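Local coordinates for alcohol dehydrogenase superfamily protein (Novosphingobium aromaticivorans, PDB 3GAZ) that is probably an NADP-dependent oxidoreductase of the medium-chain alcohol dehydrogenase superfamily, with no specific substrate assigned, at residues Thr137-Gly141 with Leu142-Ala146; Ala146-Gln149 with Asp150-Val154; Ile168-Ala171 with Leu172-Ala176; Ala279-Gly282 with Glu283-Arg286. One frame throughout, in Å; residues are numbered along the deposited sequence.

Interaction 1. Residues Thr137-Gly141 with Leu142-Ala146; sequences TAWEG and LVDRA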
loop_
_atom_site.group_PDB
_atom_site.type_symbol
_atom_site.label_atom_id
_atom_site.label_comp_id
_atom_site.label_asym_id
_atom_site.label_seq_id
_atom_site.Cartn_x
_atom_site.Cartn_y
_atom_site.Cartn_z
ATOM N N THR A 137 14.500 9.568 10.069
ATOM C CA THR A 137 15.250 8.353 10.345
ATOM C C THR A 137 16.266 8.630 11.453
ATOM O O THR A 137 16.360 7.878 12.426
ATOM C CB THR A 137 15.971 7.852 9.075
ATOM O OG1 THR A 137 14.995 7.520 8.076
ATOM C CG2 THR A 137 16.812 6.624 9.382
ATOM N N ALA A 138 17.005 9.726 11.312
ATOM C CA ALA A 138 18.006 10.113 12.303
ATOM C C ALA A 138 17.371 10.379 13.665
ATOM O O ALA A 138 17.911 9.989 14.706
ATOM C CB ALA A 138 18.745 11.358 11.832
ATOM N N TRP A 139 16.221 11.043 13.651
ATOM C CA TRP A 139 15.515 11.387 14.882
ATOM C C TRP A 139 14.953 10.177 15.628
ATOM O O TRP A 139 15.047 10.099 16.858
ATOM C CB TRP A 139 14.383 12.367 14.572
ATOM C CG TRP A 139 13.683 12.891 15.788
ATOM C CD1 TRP A 139 12.682 12.283 16.493
ATOM C CD2 TRP A 139 13.950 14.130 16.457
ATOM N NE1 TRP A 139 12.307 13.072 17.560
ATOM C CE2 TRP A 139 13.069 14.210 17.559
ATOM C CE3 TRP A 139 14.849 15.182 16.227
ATOM C CZ2 TRP A 139 13.062 15.304 18.436
ATOM C CZ3 TRP A 139 14.842 16.272 17.102
ATOM C CH2 TRP A 139 13.951 16.321 18.190
ATOM N N GLU A 140 14.365 9.234 14.899
ATOM C CA GLU A 140 13.801 8.065 15.557
ATOM C C GLU A 140 14.880 7.280 16.284
ATOM O O GLU A 140 14.629 6.703 17.337
ATOM C CB GLU A 140 13.089 7.153 14.554
ATOM C CG GLU A 140 11.966 7.841 13.797
ATOM C CD GLU A 140 10.962 6.862 13.219
ATOM O OE1 GLU A 140 11.380 5.803 12.696
ATOM O OE2 GLU A 140 9.749 7.164 13.282
ATOM N N GLY A 141 16.085 7.269 15.721
ATOM C CA GLY A 141 17.170 6.535 16.342
ATOM C C GLY A 141 17.802 7.259 17.511
ATOM O O GLY A 141 17.964 6.693 18.598
ATOM N N LEU A 142 18.147 8.523 17.291
ATOM C CA LEU A 142 18.796 9.340 18.309
ATOM C C LEU A 142 17.911 9.790 19.462
ATOM O O LEU A 142 18.369 9.862 20.602
ATOM C CB LEU A 142 19.410 10.585 17.667
ATOM C CG LEU A 142 20.536 10.397 16.651
ATOM C CD1 LEU A 142 20.851 11.743 16.000
ATOM C CD2 LEU A 142 21.761 9.816 17.338
ATOM N N VAL A 143 16.655 10.109 19.169
ATOM C CA VAL A 143 15.753 10.595 20.206
ATOM C C VAL A 143 14.730 9.570 20.686
ATOM O O VAL A 143 14.733 9.197 21.858
ATOM C CB VAL A 143 15.025 11.873 19.732
ATOM C CG1 VAL A 143 14.141 12.423 20.846
ATOM C CG2 VAL A 143 16.052 12.915 19.300
ATOM N N ASP A 144 13.861 9.111 19.790
ATOM C CA ASP A 144 12.848 8.134 20.170
ATOM C C ASP A 144 13.434 6.874 20.814
ATOM O O ASP A 144 13.005 6.468 21.893
ATOM C CB ASP A 144 11.992 7.740 18.959
ATOM C CG ASP A 144 11.163 8.896 18.424
ATOM O OD1 ASP A 144 10.793 9.782 19.218
ATOM O OD2 ASP A 144 10.863 8.914 17.210
ATOM N N ARG A 145 14.412 6.251 20.163
ATOM C CA ARG A 145 15.004 5.040 20.716
ATOM C C ARG A 145 16.103 5.276 21.761
ATOM O O ARG A 145 16.037 4.737 22.865
ATOM C CB ARG A 145 15.567 4.158 19.594
ATOM C CG ARG A 145 14.527 3.556 18.641
ATOM C CD ARG A 145 13.580 2.584 19.346
ATOM N NE ARG A 145 12.489 3.263 20.044
ATOM C CZ ARG A 145 11.479 3.879 19.434
ATOM N NH1 ARG A 145 11.414 3.900 18.107
ATOM N NH2 ARG A 145 10.536 4.477 20.149
ATOM N N ALA A 146 17.104 6.088 21.426
ATOM C CA ALA A 146 18.221 6.321 22.341
ATOM C C ALA A 146 18.106 7.492 23.307
ATOM O O ALA A 146 18.857 7.557 24.280
ATOM C CB ALA A 146 19.516 6.450 21.541
HETATM O O HOH W 1 10.387 12.536 19.548
#

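Interaction 2. Residues Ala146-Gln149 with Asp150-Val154; sequences AQVQ and DGQTV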
loop_
_atom_site.group_PDB
_atom_site.type_symbol
_atom_site.label_atom_id
_atom_site.label_comp_id
_atom_site.label_asym_id
_atom_site.label_seq_id
_atom_site.Cartn_x
_atom_site.Cartn_y
_atom_site.Cartn_z
ATOM N N ALA A 146 17.104 6.088 21.426
ATOM C CA ALA A 146 18.221 6.321 22.341
ATOM C C ALA A 146 18.106 7.492 23.307
ATOM O O ALA A 146 18.857 7.557 24.280
ATOM C CB ALA A 146 19.516 6.450 21.541
ATOM N N GLN A 147 17.186 8.416 23.045
ATOM C CA GLN A 147 17.015 9.574 23.915
ATOM C C GLN A 147 18.364 10.225 24.214
ATOM O O GLN A 147 18.703 10.460 25.377
ATOM C CB GLN A 147 16.350 9.156 25.231
ATOM C CG GLN A 147 14.884 8.774 25.097
ATOM C CD GLN A 147 14.617 7.334 25.488
ATOM O OE1 GLN A 147 14.863 6.931 26.628
ATOM N NE2 GLN A 147 14.110 6.549 24.543
ATOM N N VAL A 148 19.131 10.507 23.166
ATOM C CA VAL A 148 20.442 11.121 23.326
ATOM C C VAL A 148 20.366 12.279 24.320
ATOM O O VAL A 148 19.498 13.148 24.211
ATOM C CB VAL A 148 20.997 11.618 21.961
ATOM C CG1 VAL A 148 20.115 12.725 21.400
ATOM C CG2 VAL A 148 22.437 12.086 22.123
ATOM N N GLN A 149 21.273 12.268 25.296
ATOM C CA GLN A 149 21.325 13.289 26.340
ATOM C C GLN A 149 22.501 14.251 26.180
ATOM O O GLN A 149 23.531 13.917 25.588
ATOM C CB GLN A 149 21.444 12.638 27.723
ATOM C CG GLN A 149 20.304 11.717 28.131
ATOM C CD GLN A 149 18.982 12.441 28.268
ATOM O OE1 GLN A 149 18.287 12.683 27.281
ATOM N NE2 GLN A 149 18.631 12.801 29.496
ATOM N N ASP A 150 22.343 15.444 26.739
ATOM C CA ASP A 150 23.385 16.461 26.698
ATOM C C ASP A 150 24.649 15.915 27.367
ATOM O O ASP A 150 24.591 15.381 28.471
ATOM C CB ASP A 150 22.902 17.716 27.435
ATOM C CG ASP A 150 23.984 18.762 27.577
ATOM O OD1 ASP A 150 24.485 19.255 26.544
ATOM O OD2 ASP A 150 24.336 19.089 28.729
ATOM N N GLY A 151 25.786 16.032 26.691
ATOM C CA GLY A 151 27.028 15.552 27.268
ATOM C C GLY A 151 27.449 14.141 26.886
ATOM O O GLY A 151 28.582 13.743 27.155
ATOM N N GLN A 152 26.555 13.375 26.269
ATOM C CA GLN A 152 26.907 12.016 25.877
ATOM C C GLN A 152 27.795 12.023 24.646
ATOM O O GLN A 152 27.715 12.925 23.814
ATOM C CB GLN A 152 25.656 11.187 25.573
ATOM C CG GLN A 152 24.816 10.823 26.785
ATOM C CD GLN A 152 23.642 9.934 26.418
ATOM O OE1 GLN A 152 22.888 10.235 25.491
ATOM N NE2 GLN A 152 23.479 8.835 27.145
ATOM N N THR A 153 28.652 11.017 24.540
ATOM C CA THR A 153 29.526 10.900 23.386
ATOM C C THR A 153 28.740 10.113 22.350
ATOM O O THR A 153 28.196 9.047 22.651
ATOM C CB THR A 153 30.820 10.150 23.731
ATOM O OG1 THR A 153 30.497 8.895 24.340
ATOM C CG2 THR A 153 31.674 10.982 24.681
ATOM N N VAL A 154 28.671 10.647 21.136
ATOM C CA VAL A 154 27.926 10.005 20.061
ATOM C C VAL A 154 28.798 9.770 18.840
ATOM O O VAL A 154 29.509 10.665 18.395
ATOM C CB VAL A 154 26.706 10.870 19.632
ATOM C CG1 VAL A 154 26.005 10.237 18.435
ATOM C CG2 VAL A 154 25.738 11.018 20.797
HETATM O O HOH W 2 21.862 7.822 24.322
#

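Interaction 3. Residues Ile168-Ala171 with Leu172-Ala176; sequences IQIA and LARGA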
loop_
_atom_site.group_PDB
_atom_site.type_symbol
_atom_site.label_atom_id
_atom_site.label_comp_id
_atom_site.label_asym_id
_atom_site.label_seq_id
_atom_site.Cartn_x
_atom_site.Cartn_y
_atom_site.Cartn_z
ATOM N N ILE A 168 24.300 13.838 12.751
ATOM C CA ILE A 168 25.373 14.618 13.370
ATOM C C ILE A 168 24.834 15.940 13.912
ATOM O O ILE A 168 25.107 16.317 15.050
ATOM C CB ILE A 168 26.487 14.966 12.353
ATOM C CG1 ILE A 168 27.321 13.725 12.032
ATOM C CG2 ILE A 168 27.356 16.101 12.903
ATOM C CD1 ILE A 168 28.375 13.962 10.973
ATOM N N GLN A 169 24.069 16.640 13.080
ATOM C CA GLN A 169 23.527 17.936 13.455
ATOM C C GLN A 169 22.482 17.870 14.560
ATOM O O GLN A 169 22.401 18.776 15.389
ATOM C CB GLN A 169 22.974 18.639 12.211
ATOM C CG GLN A 169 24.053 18.870 11.150
ATOM C CD GLN A 169 23.524 19.513 9.883
ATOM O OE1 GLN A 169 23.174 20.688 9.870
ATOM N NE2 GLN A 169 23.457 18.732 8.807
ATOM N N ILE A 170 21.681 16.808 14.574
ATOM C CA ILE A 170 20.669 16.653 15.618
ATOM C C ILE A 170 21.390 16.427 16.946
ATOM O O ILE A 170 21.100 17.092 17.941
ATOM C CB ILE A 170 19.732 15.444 15.339
ATOM C CG1 ILE A 170 18.791 15.768 14.176
ATOM C CG2 ILE A 170 18.918 15.101 16.592
ATOM C CD1 ILE A 170 17.890 14.619 13.776
ATOM N N ALA A 171 22.340 15.496 16.944
ATOM C CA ALA A 171 23.105 15.170 18.144
ATOM C C ALA A 171 23.815 16.399 18.713
ATOM O O ALA A 171 23.777 16.638 19.914
ATOM C CB ALA A 171 24.123 14.075 17.830
ATOM N N LEU A 172 24.464 17.172 17.848
ATOM C CA LEU A 172 25.172 18.371 18.290
ATOM C C LEU A 172 24.211 19.367 18.924
ATOM O O LEU A 172 24.489 19.918 19.990
ATOM C CB LEU A 172 25.899 19.027 17.108
ATOM C CG LEU A 172 27.165 18.306 16.644
ATOM C CD1 LEU A 172 27.615 18.841 15.291
ATOM C CD2 LEU A 172 28.262 18.487 17.701
ATOM N N ALA A 173 23.077 19.589 18.270
ATOM C CA ALA A 173 22.079 20.517 18.779
ATOM C C ALA A 173 21.577 20.100 20.157
ATOM O O ALA A 173 21.243 20.946 20.983
ATOM C CB ALA A 173 20.911 20.611 17.805
ATOM N N ARG A 174 21.535 18.796 20.412
ATOM C CA ARG A 174 21.053 18.305 21.698
ATOM C C ARG A 174 22.127 18.230 22.783
ATOM O O ARG A 174 21.913 17.628 23.837
ATOM C CB ARG A 174 20.369 16.950 21.514
ATOM C CG ARG A 174 19.177 17.029 20.565
ATOM C CD ARG A 174 18.471 15.696 20.412
ATOM N NE ARG A 174 17.629 15.365 21.559
ATOM C CZ ARG A 174 16.470 15.956 21.840
ATOM N NH1 ARG A 174 16.003 16.921 21.059
ATOM N NH2 ARG A 174 15.771 15.571 22.898
ATOM N N GLY A 175 23.280 18.838 22.511
ATOM C CA GLY A 175 24.361 18.887 23.482
ATOM C C GLY A 175 25.367 17.754 23.571
ATOM O O GLY A 175 26.210 17.751 24.467
ATOM N N ALA A 176 25.311 16.803 22.649
ATOM C CA ALA A 176 26.241 15.682 22.690
ATOM C C ALA A 176 27.594 16.008 22.074
ATOM O O ALA A 176 27.726 16.954 21.302
ATOM C CB ALA A 176 25.629 14.482 21.977
#

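Interaction 4. Residues Ala279-Gly282 with Glu283-Arg286; sequences AHFG and EMLR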
loop_
_atom_site.group_PDB
_atom_site.type_symbol
_atom_site.label_atom_id
_atom_site.label_comp_id
_atom_site.label_asym_id
_atom_site.label_seq_id
_atom_site.Cartn_x
_atom_site.Cartn_y
_atom_site.Cartn_z
ATOM N N ALA A 279 0.811 11.491 12.987
ATOM C CA ALA A 279 1.029 12.811 13.569
ATOM C C ALA A 279 2.473 13.037 14.011
ATOM O O ALA A 279 2.971 14.164 13.979
ATOM C CB ALA A 279 0.086 13.018 14.749
ATOM N N HIS A 280 3.141 11.967 14.431
ATOM C CA HIS A 280 4.526 12.063 14.886
ATOM C C HIS A 280 5.441 12.572 13.766
ATOM O O HIS A 280 6.457 13.215 14.029
ATOM C CB HIS A 280 5.002 10.692 15.379
ATOM C CG HIS A 280 6.342 10.712 16.046
ATOM N ND1 HIS A 280 6.666 11.613 17.038
ATOM C CD2 HIS A 280 7.429 9.919 15.889
ATOM C CE1 HIS A 280 7.895 11.374 17.463
ATOM N NE2 HIS A 280 8.379 10.351 16.782
ATOM N N PHE A 281 5.081 12.282 12.518
ATOM C CA PHE A 281 5.890 12.718 11.382
ATOM C C PHE A 281 5.948 14.236 11.274
ATOM O O PHE A 281 7.034 14.814 11.247
ATOM C CB PHE A 281 5.353 12.116 10.082
ATOM C CG PHE A 281 5.982 10.797 9.725
ATOM C CD1 PHE A 281 6.523 9.977 10.712
ATOM C CD2 PHE A 281 6.044 10.380 8.401
ATOM C CE1 PHE A 281 7.120 8.759 10.384
ATOM C CE2 PHE A 281 6.635 9.168 8.062
ATOM C CZ PHE A 281 7.177 8.355 9.059
ATOM N N GLY A 282 4.785 14.874 11.206
ATOM C CA GLY A 282 4.751 16.324 11.120
ATOM C C GLY A 282 5.420 16.947 12.332
ATOM O O GLY A 282 6.056 17.999 12.242
ATOM N N GLU A 283 5.277 16.296 13.480
ATOM C CA GLU A 283 5.883 16.797 14.704
ATOM C C GLU A 283 7.405 16.797 14.592
ATOM O O GLU A 283 8.054 17.777 14.952
ATOM C CB GLU A 283 5.446 15.948 15.900
ATOM C CG GLU A 283 3.978 16.104 16.276
ATOM C CD GLU A 283 3.603 17.541 16.595
ATOM O OE1 GLU A 283 3.284 18.301 15.657
ATOM O OE2 GLU A 283 3.638 17.914 17.786
HETATM N N MSE A 284 7.972 15.702 14.094
HETATM C CA MSE A 284 9.421 15.616 13.940
HETATM C C MSE A 284 9.913 16.664 12.934
HETATM O O MSE A 284 10.968 17.259 13.127
HETATM C CB MSE A 284 9.852 14.207 13.489
HETATM C CG MSE A 284 9.844 13.134 14.599
HETATM SE SE MSE A 284 10.515 11.500 14.105
HETATM C CE MSE A 284 9.113 10.875 13.115
ATOM N N LEU A 285 9.144 16.897 11.873
ATOM C CA LEU A 285 9.546 17.880 10.868
ATOM C C LEU A 285 9.490 19.301 11.429
ATOM O O LEU A 285 10.147 20.209 10.917
ATOM C CB LEU A 285 8.676 17.742 9.613
ATOM C CG LEU A 285 8.881 16.405 8.877
ATOM C CD1 LEU A 285 8.010 16.354 7.633
ATOM C CD2 LEU A 285 10.350 16.240 8.500
ATOM N N ARG A 286 8.709 19.482 12.488
ATOM C CA ARG A 286 8.605 20.776 13.152
ATOM C C ARG A 286 9.893 20.977 13.947
ATOM O O ARG A 286 10.390 22.095 14.088
ATOM C CB ARG A 286 7.396 20.794 14.085
ATOM C CG ARG A 286 6.254 21.628 13.558
ATOM C CD ARG A 286 4.924 20.979 13.852
ATOM N NE ARG A 286 4.138 20.929 12.630
ATOM C CZ ARG A 286 3.315 19.944 12.297
ATOM N NH1 ARG A 286 3.146 18.897 13.094
ATOM N NH2 ARG A 286 2.668 20.012 11.147
HETATM O O HOH W 3 1.550 16.093 12.736
#

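Interaction 1. Residues Thr137-Gly141 with Leu142-Ala146
Leu142 continues the regular helix, its N bonded to Ala138 O at 3.0 Å, while its CG and CD1 rest against that same carbonyl oxygen. Val143 N bonds to Trp139 O at 2.8 Å, and its side chain does the main packing. CG2, anti to its own carbonyl carbon, sits almost squarely over the six-membered ring of Trp139, 3.7 Å from the centroid and 12° off the normal, a CH-pi contact that suits a compact branched residue. Asp144 follows at the rim of the indole, its N giving Trp139 O a second, weak bond as the helix widens. One water accepts from Trp139 NE1 at 2.8 Å in the ring plane and donates to Asp144 OD1 at 2.8 Å, while OD2 is taken by His280. A phenylalanine in place of Trp139 would probably leave this water without its indole N-H and give Val143 a smaller face to lie on. Arg145 N then bonds to Glu140 O at 2.9 Å, and Ala146 N closes on Gly141 O at 3.0 Å. Bonds from residue i+5 back to residue i are the mark of pi-type turns, here in the last part of helix 132-145, before the loop that leads to strand 153-157 of the parallel Rossmann-type sheet.

Interaction 2. Residues Ala146-Gln149 with Asp150-Val154
The flat carboxamide of Gln152 has its oxygen turned back to the backbone of Gln149, whose CB lies 3.7 Å from Gln152 CD. Gln149 N approaches that oxygen from above the amide plane, about 45° out of it, instead of along an in-plane lone pair, yet the bond to Gln152 OE1 is short, 2.6 Å, and almost straight at 172°. The two residues are the ends of a type II beta turn, Gln149 to Gln152, that delivers the chain into strand 153-157 of the Rossmann-type parallel sheet. The turn is closed by the backbone bond from Gln152 N to Gln149 O at 3.1 Å, so Gln149 is held through both its N and its O. Gly151 takes the third position with phi at 95°, where a side chain would press on the carbonyl oxygen of Asp150, and glycine is therefore the fitting residue. The Gln152 chain runs extended beyond CG, which gives it the reach to come back over the turn. Its OE1 also receives a bond from a water at 2.9 Å, and the same water donates to Ala146 O at 3.0 Å, linking Ala146, in the loop after helix 132-145, to the turn. A long amide suits this place because its oxygen can accept from two donors. An apolar contact between buried residues accompanies the turn: Val148 CG2 meets Val154 CG2 at 3.7 Å, the two valine side chains crossing at about a right angle.

Interaction 3. Residues Ile168-Ala171 with Leu172-Ala176
Ala171 O is approached by two backbone N-H groups: Ala176 N bonds to it at 3.1 Å, and Arg174 N adds a weak bond at 3.2 Å. The first of these belongs to a Schellman motif, the classic C-terminal ending of a helix, here that of helix 162-173 in a beta-alpha-beta unit with strands 153-157 and 177-182. Its second bond runs from Gly175 N to Leu172 O at 3.0 Å. Gly175 is the C-prime residue, and its phi of 87° turns the chain out of the helix. At such backbone angles a side chain would be jammed against the carbonyl oxygen of Arg174, which explains the glycine. Arg174 N is shared, since it also donates to Ile170 O at 3.0 Å, the last ordinary bond of the helix. The motif brings Ala171 CB and Ala176 CB to 4.4 Å, a modest apolar contact between the C3 and C-double-prime positions, as is usual in a Schellman motif. On another side of the helix Arg174 runs alongside Ile170, pointing the same way, and its CD leans on the isoleucine, 3.9 Å from Ile170 CG2. The arginine also packs on Trp139 and Val143 of helix 132-145. Ile168 and Leu172 likewise lie side by side, in the layer that faces Val178 of the following strand. With CG1 turned beside the backbone N (chi1 -73°), Ile168 sends CG2 to the other side, where it touches Leu172 CD1 at 3.6 Å.

Interaction 4. Residues Ala279-Gly282 with Glu283-Arg286
His280, with CG anti to the backbone N (chi1 -172°), turns its ring toward Met284, one turn further on, and Met284, a selenomethionine, bends at chi3 (-76°) to meet it. Met284 CG lies over one face of the imidazole, 4.0 Å from the centroid, and SE follows obliquely at 4.1 Å. The bend sets CE against His280 CD2 at 3.4 Å and Phe281 CD1 at 3.6 Å, so a flexible, polarisable chain links two rings. On another side Arg286 NH1 forms a salt bridge with Glu283 OE1 at 2.6 Å, met nearly along its C-O axis. One face of the guanidinium meets Gly282 O, offset toward its rim, 3.0 Å above the plane; glycine lets the group come this close to the backbone. At the edge NH1 also donates to a water, at 3.2 Å, that probably donates to Ala279 O. Replacing Arg286 by alanine is likely to leave the Glu283 carboxylate without its charged mate and Gly282 O without the guanidinium against it. Helix 278-293 is wedged between two parts of the fold: Met284 packs on Trp139 and Ile136 of helix 132-145, to which His280 NE2 is also bonded through Asp144, while Phe281 and Leu285 press on strand 90-94.

In the fold
All four contacts are local, between neighbouring residues along a helix or round a turn; none encloses or crosses another. Interaction 1 ends helix 132-145, and interaction 2 begins at their shared Ala146; Leu142 O, 2.8 Å from Val148 N, probably ties the two. Interaction 2 leads into strand 153-157, and interaction 3 closes the helix after it. There Gly151 N and Gly175 O, 2.8 Å apart, probably join the two turns where strands 153-157 and 177-182 begin, while Arg174 returns to the helix of interaction 1. Interaction 4, much later in the chain, touches interaction 1 alone among the three, chiefly through Asp144 with His280 and Trp139 with Met284, consistent with joining the Rossmann-type part to the GroES-like strand 90-94.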